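Local coordinates for conserved hypothetical protein (Staphylococcus aureus subsp. aureus, PDB 2AP3) that is of unknown function but is probably a cell-wall binding lipoprotein, built as an elongated bundle of long helices, at residues Lys66-Asn74 with Lys144-Gln152; Tyr132-Glu143 with Ile167-Ser178. One frame throughout, in Å; residues are numbered along the deposited sequence.

Contact 1: Lys66-Asn74 with Lys144-Gln152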
loop_
_atom_site.group_PDB
_atom_site.type_symbol
_atom_site.label_atom_id
_atom_site.label_comp_id
_atom_site.label_asym_id
_atom_site.label_seq_id
_atom_site.Cartn_x
_atom_site.Cartn_y
_atom_site.Cartn_z
ATOM N N LYS A 66 7.489 -27.679 14.438
ATOM C CA LYS A 66 8.369 -26.607 13.959
ATOM C C LYS A 66 7.706 -25.800 12.839
ATOM O O LYS A 66 7.840 -24.575 12.793
ATOM C CB LYS A 66 9.748 -27.127 13.514
ATOM C CG LYS A 66 10.667 -25.973 13.090
ATOM C CD LYS A 66 12.043 -26.429 12.673
ATOM C CE LYS A 66 12.980 -25.262 12.402
ATOM N NZ LYS A 66 12.558 -24.338 11.313
ATOM N N ALA A 67 7.002 -26.486 11.924
ATOM C CA ALA A 67 6.347 -25.783 10.804
ATOM C C ALA A 67 5.285 -24.831 11.358
ATOM O O ALA A 67 5.173 -23.679 10.922
ATOM C CB ALA A 67 5.710 -26.769 9.839
ATOM N N VAL A 68 4.521 -25.305 12.336
ATOM C CA VAL A 68 3.465 -24.451 12.908
ATOM C C VAL A 68 4.091 -23.219 13.567
ATOM O O VAL A 68 3.663 -22.084 13.344
ATOM C CB VAL A 68 2.636 -25.235 13.922
ATOM C CG1 VAL A 68 1.759 -24.302 14.719
ATOM C CG2 VAL A 68 1.807 -26.275 13.203
ATOM N N LYS A 69 5.135 -23.439 14.363
ATOM C CA LYS A 69 5.792 -22.291 15.019
ATOM C C LYS A 69 6.428 -21.340 13.998
ATOM O O LYS A 69 6.378 -20.098 14.124
ATOM C CB LYS A 69 6.832 -22.798 15.998
ATOM C CG LYS A 69 6.158 -23.557 17.143
ATOM C CD LYS A 69 7.172 -24.252 18.045
ATOM C CE LYS A 69 6.483 -25.188 19.014
ATOM N NZ LYS A 69 5.505 -24.448 19.867
ATOM N N ASP A 70 6.966 -21.913 12.937
ATOM C CA ASP A 70 7.544 -21.099 11.870
ATOM C C ASP A 70 6.487 -20.297 11.103
ATOM O O ASP A 70 6.748 -19.154 10.630
ATOM C CB ASP A 70 8.318 -22.005 10.922
ATOM C CG ASP A 70 9.650 -22.447 11.509
ATOM O OD1 ASP A 70 10.082 -21.945 12.581
ATOM O OD2 ASP A 70 10.294 -23.292 10.855
ATOM N N LEU A 71 5.305 -20.885 10.957
ATOM C CA LEU A 71 4.196 -20.184 10.305
ATOM C C LEU A 71 3.711 -18.989 11.123
ATOM O O LEU A 71 3.408 -17.939 10.566
ATOM C CB LEU A 71 3.049 -21.137 10.010
ATOM C CG LEU A 71 3.329 -22.048 8.812
ATOM C CD1 LEU A 71 2.375 -23.245 8.853
ATOM C CD2 LEU A 71 3.223 -21.265 7.483
ATOM N N ILE A 72 3.715 -19.132 12.451
ATOM C CA ILE A 72 3.335 -18.028 13.339
ATOM C C ILE A 72 4.361 -16.920 13.193
ATOM O O ILE A 72 3.998 -15.771 12.949
ATOM C CB ILE A 72 3.252 -18.494 14.802
ATOM C CG1 ILE A 72 2.085 -19.471 14.955
ATOM C CG2 ILE A 72 3.109 -17.287 15.761
ATOM C CD1 ILE A 72 2.030 -20.181 16.313
ATOM N N LYS A 73 5.642 -17.292 13.277
ATOM C CA LYS A 73 6.732 -16.312 13.160
ATOM C C LYS A 73 6.649 -15.591 11.822
ATOM O O LYS A 73 6.834 -14.368 11.740
ATOM C CB LYS A 73 8.091 -16.994 13.264
ATOM C CG LYS A 73 9.285 -16.017 13.262
ATOM C CD LYS A 73 10.604 -16.698 13.558
ATOM C CE LYS A 73 11.773 -15.725 13.441
ATOM N NZ LYS A 73 12.008 -15.269 12.046
ATOM N N ASN A 74 6.370 -16.362 10.773
ATOM C CA ASN A 74 6.305 -15.812 9.424
ATOM C C ASN A 74 5.170 -14.774 9.259
ATOM O O ASN A 74 5.334 -13.740 8.576
ATOM C CB ASN A 74 6.188 -16.970 8.424
ATOM C CG ASN A 74 6.020 -16.490 6.998
ATOM O OD1 ASN A 74 4.921 -16.178 6.538
ATOM N ND2 ASN A 74 7.136 -16.441 6.273
ATOM N N LYS A 144 -2.448 -15.935 11.148
ATOM C CA LYS A 144 -1.849 -16.131 12.458
ATOM C C LYS A 144 -2.812 -16.832 13.443
ATOM O O LYS A 144 -2.426 -17.750 14.163
ATOM C CB LYS A 144 -1.275 -14.834 13.017
ATOM C CG LYS A 144 -0.532 -15.062 14.367
ATOM C CD LYS A 144 0.144 -13.797 14.929
ATOM C CE LYS A 144 0.640 -14.010 16.373
ATOM N NZ LYS A 144 1.274 -12.748 16.865
ATOM N N THR A 145 -4.074 -16.410 13.452
ATOM C CA THR A 145 -5.088 -17.027 14.307
ATOM C C THR A 145 -5.238 -18.534 14.007
ATOM O O THR A 145 -5.311 -19.351 14.921
ATOM C CB THR A 145 -6.405 -16.277 14.126
ATOM O OG1 THR A 145 -6.235 -14.960 14.648
ATOM C CG2 THR A 145 -7.543 -16.957 14.847
ATOM N N LEU A 146 -5.256 -18.889 12.726
ATOM C CA LEU A 146 -5.297 -20.315 12.383
ATOM C C LEU A 146 -4.035 -21.019 12.889
ATOM O O LEU A 146 -4.131 -22.108 13.455
ATOM C CB LEU A 146 -5.473 -20.511 10.889
ATOM C CG LEU A 146 -5.292 -21.936 10.336
ATOM C CD1 LEU A 146 -6.242 -22.924 11.044
ATOM C CD2 LEU A 146 -5.477 -21.986 8.828
ATOM N N PHE A 147 -2.871 -20.414 12.688
ATOM C CA PHE A 147 -1.641 -21.110 13.097
ATOM C C PHE A 147 -1.536 -21.294 14.604
ATOM O O PHE A 147 -1.066 -22.356 15.062
ATOM C CB PHE A 147 -0.389 -20.434 12.513
ATOM C CG PHE A 147 -0.439 -20.248 11.020
ATOM C CD1 PHE A 147 -0.995 -21.220 10.195
ATOM C CD2 PHE A 147 0.044 -19.076 10.445
ATOM C CE1 PHE A 147 -1.069 -21.046 8.789
ATOM C CE2 PHE A 147 -0.030 -18.881 9.048
ATOM C CZ PHE A 147 -0.575 -19.885 8.221
ATOM N N LYS A 148 -1.988 -20.302 15.372
ATOM C CA LYS A 148 -2.029 -20.437 16.829
ATOM C C LYS A 148 -2.942 -21.586 17.251
ATOM O O LYS A 148 -2.635 -22.332 18.193
ATOM C CB LYS A 148 -2.483 -19.149 17.480
ATOM C CG LYS A 148 -1.401 -18.081 17.514
ATOM C CD LYS A 148 -1.835 -16.818 18.329
ATOM C CE LYS A 148 -2.205 -17.102 19.802
ATOM N NZ LYS A 148 -2.670 -15.858 20.476
ATOM N N TYR A 149 -4.062 -21.736 16.543
ATOM C CA TYR A 149 -4.972 -22.838 16.822
ATOM C C TYR A 149 -4.285 -24.192 16.595
ATOM O O TYR A 149 -4.449 -25.133 17.362
ATOM C CB TYR A 149 -6.245 -22.667 15.991
ATOM C CG TYR A 149 -7.195 -23.844 16.041
ATOM C CD1 TYR A 149 -7.916 -24.143 17.194
ATOM C CD2 TYR A 149 -7.378 -24.644 14.923
ATOM C CE1 TYR A 149 -8.783 -25.223 17.228
ATOM C CE2 TYR A 149 -8.264 -25.734 14.946
ATOM C CZ TYR A 149 -8.959 -26.012 16.111
ATOM O OH TYR A 149 -9.834 -27.084 16.174
ATOM N N LEU A 150 -3.454 -24.274 15.566
ATOM C CA LEU A 150 -2.691 -25.514 15.347
ATOM C C LEU A 150 -1.624 -25.793 16.412
ATOM O O LEU A 150 -1.179 -26.950 16.529
ATOM C CB LEU A 150 -1.975 -25.472 13.985
ATOM C CG LEU A 150 -2.832 -25.232 12.734
ATOM C CD1 LEU A 150 -1.964 -25.128 11.512
ATOM C CD2 LEU A 150 -3.856 -26.343 12.551
ATOM N N ASN A 151 -1.170 -24.748 17.123
ATOM C CA ASN A 151 -0.049 -24.810 18.113
ATOM C C ASN A 151 -0.510 -25.186 19.527
ATOM O O ASN A 151 0.219 -25.007 20.532
ATOM C CB ASN A 151 0.707 -23.465 18.160
ATOM C CG ASN A 151 2.075 -23.565 18.841
ATOM O OD1 ASN A 151 2.818 -24.547 18.656
ATOM N ND2 ASN A 151 2.420 -22.552 19.623
ATOM N N GLN A 152 -1.739 -25.670 19.620
ATOM C CA GLN A 152 -2.215 -26.247 20.871
ATOM C C GLN A 152 -2.694 -27.653 20.624
ATOM O O GLN A 152 -2.954 -28.036 19.491
ATOM C CB GLN A 152 -3.355 -25.427 21.469
ATOM C CG GLN A 152 -4.160 -24.596 20.468
ATOM C CD GLN A 152 -5.501 -25.202 20.065
ATOM O OE1 GLN A 152 -5.611 -26.375 19.658
ATOM N NE2 GLN A 152 -6.537 -24.370 20.131
#
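Where Phe-147 meets Leu-71 and Ile-72, two helical segments run nearly antiparallel, their axes 8.9 Å apart at closest approach and 154° between their directions, with Ile-72 and Lys-144 as the pair of nearest CA atoms. The Phe-147 ring carries the middle of the contact. Leu-71 CB stands over one face, 3.7 Å from the ring centroid and almost along the ring normal, a CH-pi contact displaced toward the rim; the two leucine methyls continue over the same face toward its far end, CD1 near CE1 and CD2 near CZ. Ile-72 touches the base of this side chain instead: the two slide past each other in opposite directions, and Ile-72 CG1 lies 3.6 Å from Phe-147 CB. With CG1 anti to the carbonyl carbon, Ile-72 carries CD1 onward to the CB of Asn-151, while its other branch, CG2, rests against CE of Lys-144. One turn earlier, Val-68 divides its methyls: CG2 packs 3.9 Å from Leu-150 CB, and CG1 sits between the carbonyl O of Phe-147, at 3.4 Å, and the CB of Asn-151. The hydrogen bond across the contact is made by Asn-151, in the turn that follows the helix of Phe-147. Lys-69 bends at its last torsion (chi4 -59°) and brings NZ to Asn-151 OD1 at 2.9 Å, in the carbonyl plane, on a lone pair, with a C=O...N angle of 117°. Lys-49 of helix 33-50 touches both Leu-71 and Phe-147. The contact thus illustrates the layered chemistry of a helical bundle: an aromatic and aliphatic interior, edged by Lys-144, which lays CE on Ile-72 and sends NZ to a salt bridge with Asp-76, and by Lys-69, whose ammonium group is bound by Asn-151.

Contact 2: Tyr132-Glu143 with Ile167-Ser178; sequences YAKAYKKAVNSE and IEQNYKKLKEVS
Small and aliphatic side chains bring Tyr-132-Glu-143 close to Ile-167-Ser-178: the nearly antiparallel helix axes, 162° between their directions, approach to 8.8 Å, and Ala-135 and Ala-139 face Leu-174 and Asn-170. Ala-135 CB meets Val-177 CG1 at 3.5 Å and also touches Leu-174 CD1. That leucine methyl reaches Tyr-132 CE1 at 3.7 Å as well, while CD2 comes to the edge of the Tyr-136 ring, the two side chains lying side by side and pointing the same way. At the other end, Ile-167 CG2 packs on Glu-143 CG.

One aromatic contact is a CH-pi interaction. Ala-139 CB sits over a face of the Tyr-171 ring, 3.9 Å from its centroid and offset toward the rim.

Hydrogen bonds gather around Ser-142 and Glu-143. Ser-142 OG lies between the backbone N and carbonyl carbon (chi1 67°), from where it donates back to Ala-139 O at 2.6 Å and accepts Asn-170 ND2 at 3.1 Å; this second bond is fairly straight (159°) and close to the amide plane. Tyr-171 OH donates to Glu-143 OE2 at 2.8 Å, meeting the carboxylate from above its plane, and Arg-78 holds OE1 in a salt bridge. One water donates to both Ala-135 O and Asn-170 O, joining the two backbones.

Among the charged groups, Lys-138 crosses Asn-170 at about a right angle, its CE lying against Asn-170 OD1, and its NZ comes within 4.4 Å of Lys-173 NZ, a like-charged pair on exposed side chains beside the contact. Here the small alanines allow close approach, and the methyl of Ala-139 packs on the face of Tyr-171, whereas the buried Glu-143, held by a phenol and a guanidinium, would probably stay ionised, its charge answered within the bundle.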
loop_
_atom_site.group_PDB
_atom_site.type_symbol
_atom_site.label_atom_id
_atom_site.label_comp_id
_atom_site.label_asym_id
_atom_site.label_seq_id
_atom_site.Cartn_x
_atom_site.Cartn_y
_atom_site.Cartn_z
ATOM N N TYR A 132 -6.615 -0.207 2.570
ATOM C CA TYR A 132 -5.791 -1.340 2.108
ATOM C C TYR A 132 -4.937 -1.940 3.258
ATOM O O TYR A 132 -4.900 -3.169 3.463
ATOM C CB TYR A 132 -4.939 -0.904 0.896
ATOM C CG TYR A 132 -3.829 -1.866 0.554
ATOM C CD1 TYR A 132 -4.103 -3.080 -0.063
ATOM C CD2 TYR A 132 -2.495 -1.574 0.873
ATOM C CE1 TYR A 132 -3.095 -3.970 -0.369
ATOM C CE2 TYR A 132 -1.458 -2.471 0.578
ATOM C CZ TYR A 132 -1.775 -3.672 -0.055
ATOM O OH TYR A 132 -0.782 -4.581 -0.366
ATOM N N ALA A 133 -4.255 -1.071 4.009
ATOM C CA ALA A 133 -3.433 -1.519 5.139
ATOM C C ALA A 133 -4.283 -2.269 6.169
ATOM O O ALA A 133 -3.883 -3.309 6.665
ATOM C CB ALA A 133 -2.735 -0.345 5.793
ATOM N N LYS A 134 -5.462 -1.737 6.486
ATOM C CA LYS A 134 -6.364 -2.413 7.423
ATOM C C LYS A 134 -6.724 -3.815 6.899
ATOM O O LYS A 134 -6.717 -4.802 7.638
ATOM C CB LYS A 134 -7.638 -1.585 7.655
ATOM C CG LYS A 134 -8.493 -2.061 8.833
ATOM C CD LYS A 134 -9.648 -1.077 9.087
ATOM C CE LYS A 134 -10.667 -1.622 10.071
ATOM N NZ LYS A 134 -10.088 -1.921 11.414
ATOM N N ALA A 135 -7.039 -3.901 5.609
ATOM C CA ALA A 135 -7.474 -5.173 5.017
ATOM C C ALA A 135 -6.310 -6.185 4.973
ATOM O O ALA A 135 -6.503 -7.376 5.221
ATOM C CB ALA A 135 -8.034 -4.941 3.618
ATOM N N TYR A 136 -5.109 -5.699 4.659
ATOM C CA TYR A 136 -3.959 -6.579 4.606
ATOM C C TYR A 136 -3.646 -7.125 6.000
ATOM O O TYR A 136 -3.495 -8.342 6.177
ATOM C CB TYR A 136 -2.733 -5.844 4.022
ATOM C CG TYR A 136 -1.505 -6.725 4.029
ATOM C CD1 TYR A 136 -1.415 -7.820 3.167
ATOM C CD2 TYR A 136 -0.464 -6.504 4.938
ATOM C CE1 TYR A 136 -0.311 -8.672 3.193
ATOM C CE2 TYR A 136 0.670 -7.365 4.970
ATOM C CZ TYR A 136 0.737 -8.427 4.082
ATOM O OH TYR A 136 1.843 -9.272 4.114
ATOM N N LYS A 137 -3.560 -6.233 6.994
ATOM C CA LYS A 137 -3.305 -6.688 8.373
ATOM C C LYS A 137 -4.367 -7.672 8.894
ATOM O O LYS A 137 -4.031 -8.668 9.554
ATOM C CB LYS A 137 -3.160 -5.496 9.308
ATOM C CG LYS A 137 -1.911 -4.694 9.006
ATOM C CD LYS A 137 -1.674 -3.604 10.079
ATOM C CE LYS A 137 -2.568 -2.437 9.897
ATOM N NZ LYS A 137 -2.115 -1.372 10.860
ATOM N N LYS A 138 -5.627 -7.419 8.560
ATOM C CA LYS A 138 -6.695 -8.309 9.001
ATOM C C LYS A 138 -6.456 -9.698 8.413
ATOM O O LYS A 138 -6.574 -10.710 9.101
ATOM C CB LYS A 138 -8.058 -7.752 8.577
ATOM C CG LYS A 138 -9.205 -8.521 9.139
ATOM C CD LYS A 138 -10.503 -8.020 8.551
ATOM C CE LYS A 138 -11.659 -8.850 9.000
ATOM N NZ LYS A 138 -11.975 -8.559 10.398
ATOM N N ALA A 139 -6.113 -9.727 7.128
ATOM C CA ALA A 139 -5.902 -11.018 6.451
ATOM C C ALA A 139 -4.732 -11.788 7.098
ATOM O O ALA A 139 -4.873 -12.966 7.461
ATOM C CB ALA A 139 -5.664 -10.792 4.973
ATOM N N VAL A 140 -3.576 -11.140 7.256
ATOM C CA VAL A 140 -2.380 -11.820 7.808
ATOM C C VAL A 140 -2.608 -12.215 9.258
ATOM O O VAL A 140 -2.270 -13.336 9.666
ATOM C CB VAL A 140 -1.104 -10.959 7.656
ATOM C CG1 VAL A 140 0.085 -11.678 8.247
ATOM C CG2 VAL A 140 -0.866 -10.654 6.204
ATOM N N ASN A 141 -3.265 -11.343 10.016
ATOM C CA ASN A 141 -3.643 -11.708 11.366
ATOM C C ASN A 141 -4.575 -12.914 11.420
ATOM O O ASN A 141 -4.433 -13.732 12.324
ATOM C CB ASN A 141 -4.204 -10.510 12.111
ATOM C CG ASN A 141 -3.096 -9.604 12.660
ATOM O OD1 ASN A 141 -2.994 -8.399 12.331
ATOM N ND2 ASN A 141 -2.259 -10.178 13.498
ATOM N N SER A 142 -5.484 -13.055 10.447
ATOM C CA SER A 142 -6.398 -14.221 10.451
ATOM C C SER A 142 -5.665 -15.537 10.118
ATOM O O SER A 142 -6.066 -16.619 10.581
ATOM C CB SER A 142 -7.611 -13.997 9.542
ATOM O OG SER A 142 -7.195 -13.946 8.205
ATOM N N GLU A 143 -4.553 -15.426 9.384
ATOM C CA GLU A 143 -3.661 -16.580 9.153
ATOM C C GLU A 143 -3.004 -16.947 10.481
ATOM O O GLU A 143 -3.016 -18.116 10.891
ATOM C CB GLU A 143 -2.612 -16.261 8.083
ATOM C CG GLU A 143 -3.244 -16.214 6.665
ATOM C CD GLU A 143 -2.366 -15.649 5.556
ATOM O OE1 GLU A 143 -1.372 -14.965 5.831
ATOM O OE2 GLU A 143 -2.735 -15.854 4.367
ATOM N N ILE A 167 -10.195 -16.515 6.775
ATOM C CA ILE A 167 -9.052 -16.136 5.943
ATOM C C ILE A 167 -9.510 -15.871 4.493
ATOM O O ILE A 167 -9.210 -14.823 3.928
ATOM C CB ILE A 167 -7.920 -17.199 5.981
ATOM C CG1 ILE A 167 -7.414 -17.354 7.405
ATOM C CG2 ILE A 167 -6.783 -16.828 5.040
ATOM C CD1 ILE A 167 -6.509 -18.581 7.611
ATOM N N GLU A 168 -10.245 -16.820 3.901
ATOM C CA GLU A 168 -10.779 -16.631 2.554
ATOM C C GLU A 168 -11.565 -15.346 2.419
ATOM O O GLU A 168 -11.379 -14.609 1.453
ATOM C CB GLU A 168 -11.669 -17.800 2.120
ATOM C CG GLU A 168 -10.884 -18.985 1.624
ATOM C CD GLU A 168 -11.756 -20.080 1.024
ATOM O OE1 GLU A 168 -11.173 -21.124 0.671
ATOM O OE2 GLU A 168 -13.001 -19.904 0.900
ATOM N N GLN A 169 -12.451 -15.080 3.374
ATOM C CA GLN A 169 -13.312 -13.902 3.276
ATOM C C GLN A 169 -12.473 -12.618 3.366
ATOM O O GLN A 169 -12.716 -11.617 2.657
ATOM C CB GLN A 169 -14.386 -13.895 4.366
ATOM C CG GLN A 169 -15.386 -12.757 4.195
ATOM C CD GLN A 169 -15.908 -12.671 2.765
ATOM O OE1 GLN A 169 -16.488 -13.629 2.245
ATOM N NE2 GLN A 169 -15.686 -11.525 2.116
ATOM N N ASN A 170 -11.480 -12.660 4.243
ATOM C CA ASN A 170 -10.580 -11.533 4.409
ATOM C C ASN A 170 -9.785 -11.245 3.164
ATOM O O ASN A 170 -9.531 -10.076 2.844
ATOM C CB ASN A 170 -9.670 -11.756 5.613
ATOM C CG ASN A 170 -10.435 -11.742 6.907
ATOM O OD1 ASN A 170 -11.571 -11.250 6.970
ATOM N ND2 ASN A 170 -9.826 -12.284 7.952
ATOM N N TYR A 171 -9.427 -12.306 2.438
ATOM C CA TYR A 171 -8.710 -12.117 1.168
ATOM C C TYR A 171 -9.628 -11.594 0.058
ATOM O O TYR A 171 -9.164 -10.836 -0.800
ATOM C CB TYR A 171 -7.912 -13.360 0.761
ATOM C CG TYR A 171 -6.567 -13.374 1.442
ATOM C CD1 TYR A 171 -5.580 -12.471 1.067
ATOM C CD2 TYR A 171 -6.304 -14.224 2.510
ATOM C CE1 TYR A 171 -4.350 -12.445 1.710
ATOM C CE2 TYR A 171 -5.088 -14.212 3.155
ATOM C CZ TYR A 171 -4.103 -13.316 2.746
ATOM O OH TYR A 171 -2.883 -13.285 3.385
ATOM N N LYS A 172 -10.911 -11.956 0.092
ATOM C CA LYS A 172 -11.895 -11.433 -0.872
ATOM C C LYS A 172 -11.988 -9.934 -0.680
ATOM O O LYS A 172 -11.954 -9.167 -1.637
ATOM C CB LYS A 172 -13.281 -12.056 -0.687
ATOM C CG LYS A 172 -13.451 -13.470 -1.262
ATOM C CD LYS A 172 -14.884 -13.930 -1.089
ATOM C CE LYS A 172 -14.993 -15.466 -1.210
ATOM N NZ LYS A 172 -15.341 -15.951 -2.575
ATOM N N LYS A 173 -12.097 -9.527 0.577
ATOM C CA LYS A 173 -12.156 -8.121 0.914
ATOM C C LYS A 173 -10.860 -7.387 0.557
ATOM O O LYS A 173 -10.903 -6.241 0.076
ATOM C CB LYS A 173 -12.472 -7.970 2.389
ATOM C CG LYS A 173 -13.856 -8.467 2.792
ATOM C CD LYS A 173 -14.262 -7.839 4.124
ATOM C CE LYS A 173 -13.464 -8.389 5.309
ATOM N NZ LYS A 173 -13.321 -7.341 6.368
ATOM N N LEU A 174 -9.712 -8.027 0.790
ATOM C CA LEU A 174 -8.437 -7.399 0.457
ATOM C C LEU A 174 -8.346 -7.154 -1.054
ATOM O O LEU A 174 -7.868 -6.093 -1.480
ATOM C CB LEU A 174 -7.253 -8.223 0.968
ATOM C CG LEU A 174 -5.829 -7.790 0.573
ATOM C CD1 LEU A 174 -5.527 -6.361 1.051
ATOM C CD2 LEU A 174 -4.807 -8.808 1.055
ATOM N N LYS A 175 -8.836 -8.126 -1.847
ATOM C CA LYS A 175 -8.885 -7.938 -3.311
ATOM C C LYS A 175 -9.740 -6.748 -3.757
ATOM O O LYS A 175 -9.331 -5.976 -4.624
ATOM C CB LYS A 175 -9.310 -9.224 -4.042
ATOM C CG LYS A 175 -9.026 -9.167 -5.558
ATOM C CD LYS A 175 -9.792 -10.237 -6.306
ATOM C CE LYS A 175 -9.585 -10.146 -7.845
ATOM N NZ LYS A 175 -9.248 -8.779 -8.336
ATOM N N GLU A 176 -10.912 -6.588 -3.157
ATOM C CA GLU A 176 -11.794 -5.470 -3.465
ATOM C C GLU A 176 -11.065 -4.139 -3.212
ATOM O O GLU A 176 -11.082 -3.250 -4.058
ATOM C CB GLU A 176 -13.051 -5.530 -2.602
ATOM C CG GLU A 176 -13.955 -6.732 -2.862
ATOM C CD GLU A 176 -15.169 -6.755 -1.937
ATOM O OE1 GLU A 176 -15.462 -5.720 -1.290
ATOM O OE2 GLU A 176 -15.857 -7.798 -1.876
ATOM N N VAL A 177 -10.390 -4.024 -2.064
ATOM C CA VAL A 177 -9.737 -2.757 -1.704
ATOM C C VAL A 177 -8.406 -2.531 -2.442
ATOM O O VAL A 177 -8.076 -1.389 -2.800
ATOM C CB VAL A 177 -9.615 -2.564 -0.150
ATOM C CG1 VAL A 177 -8.616 -3.495 0.467
ATOM C CG2 VAL A 177 -9.259 -1.122 0.168
ATOM N N SER A 178 -7.674 -3.612 -2.690
ATOM C CA SER A 178 -6.432 -3.552 -3.444
ATOM C C SER A 178 -6.715 -3.067 -4.877
ATOM O O SER A 178 -5.998 -2.205 -5.386
ATOM C CB SER A 178 -5.737 -4.922 -3.436
ATOM O OG SER A 178 -4.510 -4.878 -4.152
HETATM O O HOH W 1 -9.107 -8.222 4.897
#

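Overall arrangement
Both contacts draw on helix 109-150, which works as a shared element: its 132-143 part packs against helix 157-195 in contact 2, and the following turns, with the residues just beyond the helix, against helix 61-96 in contact 1. Their centres lie about 18 Å apart, on the same side of the chain's centre, contact 1 the farther from it (about 26 Å against 12 Å). The segments adjoin where Leu-146, on the segment used by contact 1, packs instead on Ile-167 of contact 2, CD2 to CD1 at 3.8 Å. Helix 61-96 also reaches contact 2, through Arg-78, which bonds Asn-74 as well as Glu-143. Helix 109-150 thus turns Phe-147 to one neighbour and Leu-146 to another.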